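Local coordinates for protein putative acetyltransferase Ta0821 (Thermoplasma acidophilum DSM 1728, PDB 3C26) that probably transfers an acyl group to a substrate not yet identified, as a putative acetyltransferase of the GNAT family, at residues I19-S24 with R91-Y96. Sequence-based numbering, arbitrary orientation.
Sequences IKTFTS and RVHPEY. With NO3 (nitrate ion), chain B.
Thr23 and Val92 pair through their backbones as one antiparallel hydrogen-bonded bridge: Thr23 N donates to Val92 O at 2.9 Å and Val92 N to Thr23 O at 3.0 Å. Beside it, Phe22 CA lies against Val92 O and Arg91 CA against Thr23 O as CA-H...O contacts.

The van der Waals packing centres on Phe22. With CG anti to the carbonyl carbon (chi1 -69°), its ring starts out beside the backbone N. His93 N sits 3.6 Å above one ring face, offset toward the rim, while Ile19 CA lies over the centre of the opposite face. Phe22 CE1 meets His93 CB at 3.8 Å, and Phe22 CB rests on Arg91 CB. Farther along, Pro94 CD and CG lie against Thr21 O.

In this GNAT domain the bridge fastens the loop between helices 16-19 and 31-40 to the end of strand 85-92, which leads toward helix 101-113; in GNAT relatives the loop between such a strand and helix binds the acetyl-CoA pyrophosphate.

Extended from CG to NE, the Arg91 side chain passes Ser24 N. A nitrate, probably from the crystallisation liquor, lies at the guanidinium edge, in its plane, held by hydrogen bonds from Arg91 NE to nitrate O1 (2.8 Å) and Arg91 NH2 to nitrate O2 (3.0 Å). Arg91 NH1 forms a salt bridge with Asp50, and Ser24 OG hydrogen-bonds Asp46 and Tyr36.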
loop_
_atom_site.group_PDB
_atom_site.type_symbol
_atom_site.label_atom_id
_atom_site.label_comp_id
_atom_site.label_asym_id
_atom_site.label_seq_id
_atom_site.Cartn_x
_atom_site.Cartn_y
_atom_site.Cartn_z
ATOM N N ILE A 19 -22.145 -13.409 13.160
ATOM C CA ILE A 19 -20.772 -13.545 12.735
ATOM C C ILE A 19 -20.549 -12.958 11.336
ATOM O O ILE A 19 -19.518 -12.348 11.056
ATOM C CB ILE A 19 -20.275 -15.019 12.774
ATOM C CG1 ILE A 19 -20.116 -15.474 14.248
ATOM C CG2 ILE A 19 -18.954 -15.120 12.013
ATOM C CD1 ILE A 19 -19.819 -17.023 14.490
ATOM N N LYS A 20 -21.546 -13.143 10.484
ATOM C CA LYS A 20 -21.463 -12.678 9.089
ATOM C C LYS A 20 -21.359 -11.185 8.975
ATOM O O LYS A 20 -20.922 -10.699 7.949
ATOM C CB LYS A 20 -22.676 -13.101 8.246
ATOM C CG LYS A 20 -22.667 -14.495 7.654
ATOM C CD LYS A 20 -24.141 -14.875 7.507
ATOM C CE LYS A 20 -24.434 -16.113 6.743
ATOM N NZ LYS A 20 -25.983 -16.359 6.792
ATOM N N THR A 21 -21.758 -10.468 10.022
ATOM C CA THR A 21 -21.662 -8.983 10.065
ATOM C C THR A 21 -20.349 -8.439 10.662
ATOM O O THR A 21 -20.070 -7.233 10.664
ATOM C CB THR A 21 -22.796 -8.385 10.866
ATOM O OG1 THR A 21 -22.632 -8.742 12.248
ATOM C CG2 THR A 21 -24.178 -8.856 10.290
ATOM N N PHE A 22 -19.528 -9.346 11.146
ATOM C CA PHE A 22 -18.224 -8.985 11.740
ATOM C C PHE A 22 -17.204 -8.619 10.625
ATOM O O PHE A 22 -17.278 -9.134 9.495
ATOM C CB PHE A 22 -17.651 -10.173 12.545
ATOM C CG PHE A 22 -18.399 -10.534 13.837
ATOM C CD1 PHE A 22 -19.600 -9.975 14.168
ATOM C CD2 PHE A 22 -17.888 -11.511 14.684
ATOM C CE1 PHE A 22 -20.291 -10.387 15.318
ATOM C CE2 PHE A 22 -18.532 -11.864 15.824
ATOM C CZ PHE A 22 -19.754 -11.320 16.140
ATOM N N THR A 23 -16.262 -7.727 10.946
ATOM C CA THR A 23 -15.154 -7.393 10.027
ATOM C C THR A 23 -13.783 -7.497 10.692
ATOM O O THR A 23 -13.636 -7.403 11.900
ATOM C CB THR A 23 -15.248 -5.951 9.440
ATOM O OG1 THR A 23 -15.128 -4.980 10.485
ATOM C CG2 THR A 23 -16.609 -5.710 8.707
ATOM N N SER A 24 -12.785 -7.707 9.843
ATOM C CA SER A 24 -11.374 -7.703 10.250
ATOM C C SER A 24 -10.877 -6.307 10.626
ATOM O O SER A 24 -9.798 -6.162 11.202
ATOM C CB SER A 24 -10.489 -8.217 9.121
ATOM O OG SER A 24 -10.558 -7.364 8.011
ATOM N N ARG A 91 -12.095 -11.301 13.813
ATOM C CA ARG A 91 -13.146 -10.337 13.433
ATOM C C ARG A 91 -13.951 -9.901 14.625
ATOM O O ARG A 91 -14.103 -10.615 15.598
ATOM C CB ARG A 91 -14.051 -10.927 12.345
ATOM C CG ARG A 91 -13.297 -11.101 11.041
ATOM C CD ARG A 91 -14.178 -11.608 9.905
ATOM N NE ARG A 91 -13.431 -11.694 8.657
ATOM C CZ ARG A 91 -13.978 -11.840 7.452
ATOM N NH1 ARG A 91 -15.287 -11.961 7.300
ATOM N NH2 ARG A 91 -13.219 -11.816 6.377
ATOM N N VAL A 92 -14.421 -8.667 14.539
ATOM C CA VAL A 92 -15.220 -8.062 15.571
ATOM C C VAL A 92 -16.480 -7.427 14.931
ATOM O O VAL A 92 -16.522 -7.001 13.739
ATOM C CB VAL A 92 -14.429 -6.990 16.390
ATOM C CG1 VAL A 92 -13.068 -7.582 16.951
ATOM C CG2 VAL A 92 -14.180 -5.712 15.549
ATOM N N HIS A 93 -17.515 -7.413 15.749
ATOM C CA HIS A 93 -18.725 -6.714 15.405
ATOM C C HIS A 93 -18.343 -5.231 15.191
ATOM O O HIS A 93 -17.526 -4.686 15.905
ATOM C CB HIS A 93 -19.757 -6.844 16.516
ATOM C CG HIS A 93 -20.997 -6.062 16.229
ATOM N ND1 HIS A 93 -21.110 -4.717 16.506
ATOM C CD2 HIS A 93 -22.145 -6.416 15.599
ATOM C CE1 HIS A 93 -22.298 -4.291 16.113
ATOM N NE2 HIS A 93 -22.945 -5.300 15.557
ATOM N N PRO A 94 -18.946 -4.563 14.206
ATOM C CA PRO A 94 -18.452 -3.231 13.854
ATOM C C PRO A 94 -18.588 -2.158 14.928
ATOM O O PRO A 94 -17.838 -1.187 14.936
ATOM C CB PRO A 94 -19.247 -2.884 12.611
ATOM C CG PRO A 94 -19.719 -4.149 12.114
ATOM C CD PRO A 94 -19.964 -5.022 13.269
ATOM N N GLU A 95 -19.491 -2.379 15.860
ATOM C CA GLU A 95 -19.674 -1.465 17.031
ATOM C C GLU A 95 -18.512 -1.507 18.003
ATOM O O GLU A 95 -18.389 -0.654 18.874
ATOM C CB GLU A 95 -20.923 -1.859 17.830
ATOM C CG GLU A 95 -22.177 -1.602 17.117
ATOM C CD GLU A 95 -22.641 -0.193 17.320
ATOM O OE1 GLU A 95 -23.083 0.118 18.464
ATOM O OE2 GLU A 95 -22.578 0.596 16.335
ATOM N N TYR A 96 -17.640 -2.501 17.843
ATOM C CA TYR A 96 -16.575 -2.729 18.833
ATOM C C TYR A 96 -15.186 -2.419 18.289
ATOM O O TYR A 96 -14.149 -2.720 18.895
ATOM C CB TYR A 96 -16.600 -4.180 19.307
ATOM C CG TYR A 96 -17.821 -4.578 20.113
ATOM C CD1 TYR A 96 -19.070 -4.774 19.508
ATOM C CD2 TYR A 96 -17.731 -4.772 21.492
ATOM C CE1 TYR A 96 -20.173 -5.153 20.265
ATOM C CE2 TYR A 96 -18.831 -5.143 22.233
ATOM C CZ TYR A 96 -20.039 -5.339 21.623
ATOM O OH TYR A 96 -21.129 -5.724 22.407
HETATM N N NO3 B . -9.877 -11.742 7.955
HETATM O O1 NO3 B . -10.709 -12.018 9.004
HETATM O O2 NO3 B . -10.374 -11.153 6.840
HETATM O O3 NO3 B . -8.539 -11.975 8.054
#